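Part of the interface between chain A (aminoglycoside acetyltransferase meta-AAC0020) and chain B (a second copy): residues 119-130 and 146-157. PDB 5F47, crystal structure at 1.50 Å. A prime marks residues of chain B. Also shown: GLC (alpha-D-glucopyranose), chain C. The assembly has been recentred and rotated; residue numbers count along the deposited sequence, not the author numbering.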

# COMPACT_ATOMS: atom_id res chain seq x y z
N GLY A 119 -16.76 -3.42 -6.84
CA GLY A 119 -16.90 -4.43 -5.80
C GLY A 119 -15.72 -4.56 -4.85
O GLY A 119 -15.42 -5.66 -4.36
N PHE A 120 -15.04 -3.44 -4.59
CA PHE A 120 -13.96 -3.41 -3.60
C PHE A 120 -14.50 -3.39 -2.18
O PHE A 120 -15.64 -3.03 -1.94
CB PHE A 120 -13.05 -2.20 -3.84
CG PHE A 120 -12.00 -2.41 -4.93
CD1 PHE A 120 -12.33 -3.01 -6.14
CD2 PHE A 120 -10.71 -1.97 -4.73
CE1 PHE A 120 -11.33 -3.19 -7.14
CE2 PHE A 120 -9.72 -2.14 -5.71
CZ PHE A 120 -10.02 -2.73 -6.91
N GLU A 121 -13.65 -3.79 -1.23
CA GLU A 121 -14.03 -3.78 0.18
C GLU A 121 -13.89 -2.39 0.79
O GLU A 121 -14.77 -1.93 1.52
CB GLU A 121 -13.16 -4.78 0.97
CG GLU A 121 -13.65 -4.98 2.40
CD GLU A 121 -12.72 -5.83 3.26
OE1 GLU A 121 -13.23 -6.49 4.20
OE2 GLU A 121 -11.51 -5.82 3.06
N GLU A 122 -12.78 -1.74 0.49
CA GLU A 122 -12.36 -0.60 1.28
C GLU A 122 -11.27 0.18 0.55
O GLU A 122 -10.48 -0.41 -0.20
CB GLU A 122 -11.85 -1.09 2.64
CG GLU A 122 -11.60 -0.03 3.69
CD GLU A 122 -11.53 -0.64 5.07
OE1 GLU A 122 -10.42 -0.72 5.61
OE2 GLU A 122 -12.58 -1.05 5.61
N VAL A 123 -11.25 1.49 0.76
CA VAL A 123 -10.24 2.39 0.22
C VAL A 123 -9.56 3.03 1.42
O VAL A 123 -10.21 3.34 2.40
CB VAL A 123 -10.86 3.48 -0.68
CG1 VAL A 123 -9.82 4.42 -1.25
CG2 VAL A 123 -11.67 2.85 -1.84
N PHE A 124 -8.25 3.22 1.37
CA PHE A 124 -7.61 3.91 2.49
C PHE A 124 -6.53 4.83 2.01
O PHE A 124 -6.04 4.72 0.88
CB PHE A 124 -7.06 2.91 3.54
CG PHE A 124 -5.87 2.09 3.08
CD1 PHE A 124 -6.04 1.01 2.22
CD2 PHE A 124 -4.61 2.38 3.53
CE1 PHE A 124 -4.93 0.24 1.81
CE2 PHE A 124 -3.49 1.62 3.12
CZ PHE A 124 -3.67 0.56 2.27
N VAL A 125 -6.13 5.73 2.91
CA VAL A 125 -5.17 6.78 2.57
C VAL A 125 -4.42 7.19 3.83
O VAL A 125 -4.93 7.09 4.95
CB VAL A 125 -5.90 7.99 1.92
CG1 VAL A 125 -6.84 8.65 2.90
CG2 VAL A 125 -4.89 9.03 1.41
N GLN A 126 -3.18 7.66 3.66
CA GLN A 126 -2.32 8.05 4.77
C GLN A 126 -2.05 9.55 4.78
O GLN A 126 -1.79 10.14 3.74
CB GLN A 126 -0.99 7.29 4.68
CG GLN A 126 0.03 7.61 5.79
CD GLN A 126 1.22 6.67 5.77
OE1 GLN A 126 1.08 5.47 6.03
NE2 GLN A 126 2.40 7.20 5.47
N ALA A 127 -2.08 10.17 5.97
CA ALA A 127 -1.70 11.56 6.11
C ALA A 127 -0.75 11.71 7.29
O ALA A 127 -0.81 10.94 8.25
CB ALA A 127 -2.93 12.46 6.28
N ASP A 128 0.13 12.70 7.22
CA ASP A 128 1.08 12.90 8.29
C ASP A 128 0.39 13.57 9.46
O ASP A 128 -0.41 14.48 9.28
CB ASP A 128 2.28 13.72 7.83
CG ASP A 128 3.42 13.65 8.82
OD1 ASP A 128 4.33 12.81 8.65
OD2 ASP A 128 3.39 14.42 9.80
N LYS A 129 0.72 13.12 10.66
CA LYS A 129 0.07 13.64 11.86
C LYS A 129 0.30 15.14 12.04
O LYS A 129 -0.55 15.81 12.62
CB LYS A 129 0.56 12.88 13.10
CG LYS A 129 -0.48 12.75 14.20
CD LYS A 129 0.11 13.04 15.56
CE LYS A 129 1.13 11.98 15.97
NZ LYS A 129 1.78 12.28 17.28
N VAL A 130 1.41 15.69 11.53
CA VAL A 130 1.66 17.13 11.71
C VAL A 130 1.01 17.99 10.63
O VAL A 130 1.04 19.22 10.71
CB VAL A 130 3.18 17.47 11.73
CG1 VAL A 130 3.94 16.54 12.66
CG2 VAL A 130 3.76 17.42 10.32
N GLU B 146 11.07 6.50 11.19
CA GLU B 146 9.67 6.30 11.53
C GLU B 146 8.95 7.64 11.47
O GLU B 146 9.52 8.69 11.80
CB GLU B 146 9.50 5.63 12.90
CG GLU B 146 9.97 6.43 14.10
CD GLU B 146 9.60 5.71 15.40
OE1 GLU B 146 8.63 6.13 16.08
OE2 GLU B 146 10.30 4.74 15.75
N GLU B 147 7.70 7.58 11.03
CA GLU B 147 6.84 8.75 10.87
C GLU B 147 5.51 8.53 11.55
O GLU B 147 4.90 7.46 11.42
CB GLU B 147 6.62 9.06 9.38
CG GLU B 147 7.93 9.34 8.64
CD GLU B 147 7.77 9.65 7.16
OE1 GLU B 147 6.70 9.36 6.58
OE2 GLU B 147 8.74 10.20 6.57
N GLN B 148 5.04 9.54 12.28
CA GLN B 148 3.71 9.49 12.89
C GLN B 148 2.66 9.89 11.89
O GLN B 148 2.69 11.01 11.38
CB GLN B 148 3.64 10.43 14.09
CG GLN B 148 4.52 10.02 15.24
CD GLN B 148 3.97 8.79 15.96
OE1 GLN B 148 2.75 8.68 16.19
NE2 GLN B 148 4.85 7.88 16.32
N VAL B 149 1.73 8.98 11.61
CA VAL B 149 0.76 9.22 10.56
C VAL B 149 -0.63 8.79 11.01
O VAL B 149 -0.82 8.27 12.11
CB VAL B 149 1.13 8.50 9.24
CG1 VAL B 149 2.50 8.97 8.74
CG2 VAL B 149 1.13 6.99 9.43
N VAL B 150 -1.60 9.06 10.14
CA VAL B 150 -3.00 8.75 10.37
C VAL B 150 -3.54 8.03 9.14
O VAL B 150 -3.24 8.43 8.01
CB VAL B 150 -3.82 10.04 10.63
CG1 VAL B 150 -5.29 9.72 10.81
CG2 VAL B 150 -3.27 10.78 11.84
N HIS B 151 -4.25 6.93 9.35
CA HIS B 151 -4.92 6.28 8.23
C HIS B 151 -6.40 6.57 8.26
O HIS B 151 -7.02 6.50 9.30
CB HIS B 151 -4.69 4.76 8.24
CG HIS B 151 -3.36 4.35 7.70
ND1 HIS B 151 -3.04 3.03 7.42
CD2 HIS B 151 -2.25 5.07 7.41
CE1 HIS B 151 -1.80 2.97 6.97
NE2 HIS B 151 -1.30 4.19 6.95
N PHE B 152 -6.94 6.88 7.09
CA PHE B 152 -8.38 7.07 6.93
C PHE B 152 -8.91 5.95 6.05
O PHE B 152 -8.30 5.61 5.05
CB PHE B 152 -8.69 8.42 6.30
CG PHE B 152 -8.31 9.58 7.15
CD1 PHE B 152 -7.06 10.17 7.02
CD2 PHE B 152 -9.19 10.11 8.09
CE1 PHE B 152 -6.69 11.25 7.83
CE2 PHE B 152 -8.82 11.18 8.90
CZ PHE B 152 -7.58 11.76 8.75
N TYR B 153 -10.04 5.39 6.46
CA TYR B 153 -10.63 4.22 5.81
C TYR B 153 -12.02 4.54 5.32
O TYR B 153 -12.83 5.08 6.08
CB TYR B 153 -10.70 3.02 6.78
CG TYR B 153 -9.35 2.61 7.30
CD1 TYR B 153 -8.54 1.75 6.56
CD2 TYR B 153 -8.88 3.06 8.52
CE1 TYR B 153 -7.30 1.36 7.02
CE2 TYR B 153 -7.63 2.68 8.98
CZ TYR B 153 -6.86 1.83 8.23
OH TYR B 153 -5.62 1.45 8.70
N TYR B 154 -12.30 4.15 4.08
CA TYR B 154 -13.64 4.27 3.49
C TYR B 154 -14.12 2.87 3.19
O TYR B 154 -13.71 2.26 2.20
CB TYR B 154 -13.61 5.13 2.22
CG TYR B 154 -12.93 6.49 2.36
CD1 TYR B 154 -11.56 6.63 2.15
CD2 TYR B 154 -13.66 7.62 2.65
CE1 TYR B 154 -10.94 7.87 2.27
CE2 TYR B 154 -13.07 8.87 2.74
CZ TYR B 154 -11.71 8.98 2.55
OH TYR B 154 -11.10 10.22 2.64
N THR B 155 -14.99 2.34 4.05
CA THR B 155 -15.50 0.98 3.86
C THR B 155 -16.69 1.06 2.92
O THR B 155 -17.62 1.80 3.17
CB THR B 155 -15.89 0.31 5.20
OG1 THR B 155 -14.83 0.47 6.15
CG2 THR B 155 -16.16 -1.18 5.00
N LEU B 156 -16.63 0.32 1.81
CA LEU B 156 -17.57 0.52 0.71
C LEU B 156 -18.81 -0.35 0.82
O LEU B 156 -18.74 -1.49 1.29
CB LEU B 156 -16.86 0.23 -0.61
CG LEU B 156 -15.55 1.00 -0.79
CD1 LEU B 156 -14.92 0.56 -2.11
CD2 LEU B 156 -15.75 2.52 -0.72
N LYS B 157 -19.93 0.17 0.34
CA LYS B 157 -21.18 -0.58 0.29
C LYS B 157 -21.18 -1.54 -0.88
O LYS B 157 -20.91 -1.15 -2.02
CB LYS B 157 -22.37 0.39 0.19
CG LYS B 157 -23.71 -0.28 -0.14
CD LYS B 157 -24.39 -0.83 1.08
CE LYS B 157 -25.79 -1.37 0.76
NZ LYS B 157 -25.71 -2.54 -0.15
OXT LYS B 157 -21.47 -2.72 -0.73
C1 GLC C . 1.59 11.98 2.01
C2 GLC C . 1.73 11.42 3.40
C3 GLC C . 2.90 10.47 3.51
C4 GLC C . 2.92 9.42 2.44
C5 GLC C . 2.84 10.07 1.07
C6 GLC C . 2.80 9.11 -0.07
O1 GLC C . 2.66 12.86 1.74
O2 GLC C . 1.91 12.51 4.31
O3 GLC C . 2.87 9.85 4.83
O4 GLC C . 4.13 8.60 2.51
O5 GLC C . 1.61 10.89 0.98
O6 GLC C . 1.71 8.15 0.08
O HOH W 1 -17.14 -3.53 2.07
O HOH W 2 4.57 11.26 6.56

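Two strands, 122-128 of one copy and 146-155 of the other, run antiparallel and join edge to edge, so a single sheet continues through the dimer. The backbone sets the register. Val123, Val125 and Ala127 each exchange a pair of hydrogen bonds with Tyr154′, Phe152′ and Val150′, respectively; Val123 O, for instance, accepts from Tyr154′ N at 2.8 Å. Beyond the paired strand, Leu156′ N donates to Glu121 O (2.9 Å) and Lys129 N to Gln148′ O (3.0 Å), extending the ladder at both ends.

On the face that carries these six residues, the small side chains of Val123 and Val125 pair with the rings Tyr154′ and Phe152′, and Ala127 pairs with Val150′. Val125 CG1 packs on Phe152′ CB at 3.9 Å and on the edge of the Tyr154′ ring, 4.2 Å from CE1. Ala127 has only a methyl to offer, and its CB meets the edge of the Phe152′ ring, 4.2 Å from CE1. At the end of the row Leu156′ reaches back, its CD1 touching both Val123 CG2 (4.0 Å) and Phe120 CB (3.8 Å).

The other face mixes rings with polar tips. Phe124 sets its CB 3.6 Å from Tyr153′ CD1, while its ring lies obliquely beside that of His151′. Gln126, extended through chi1 and chi2, bridges two partners with its amide: OE1 accepts from His151′ NE2 at 2.9 Å, and NE2 donates to glucose O3 at 2.8 Å. A buried polar group is thus satisfied at both ends. Toward the more open end, Glu122 OE2 accepts from Thr155′ OG1 (2.8 Å).

Beyond Gln126 the side chains of Asp128 and Val149′ diverge, and a water fills in, donating to Asp128 OD1 (2.6 Å) and Glu147′ OE1 (2.9 Å) so that one water serves both carboxylates.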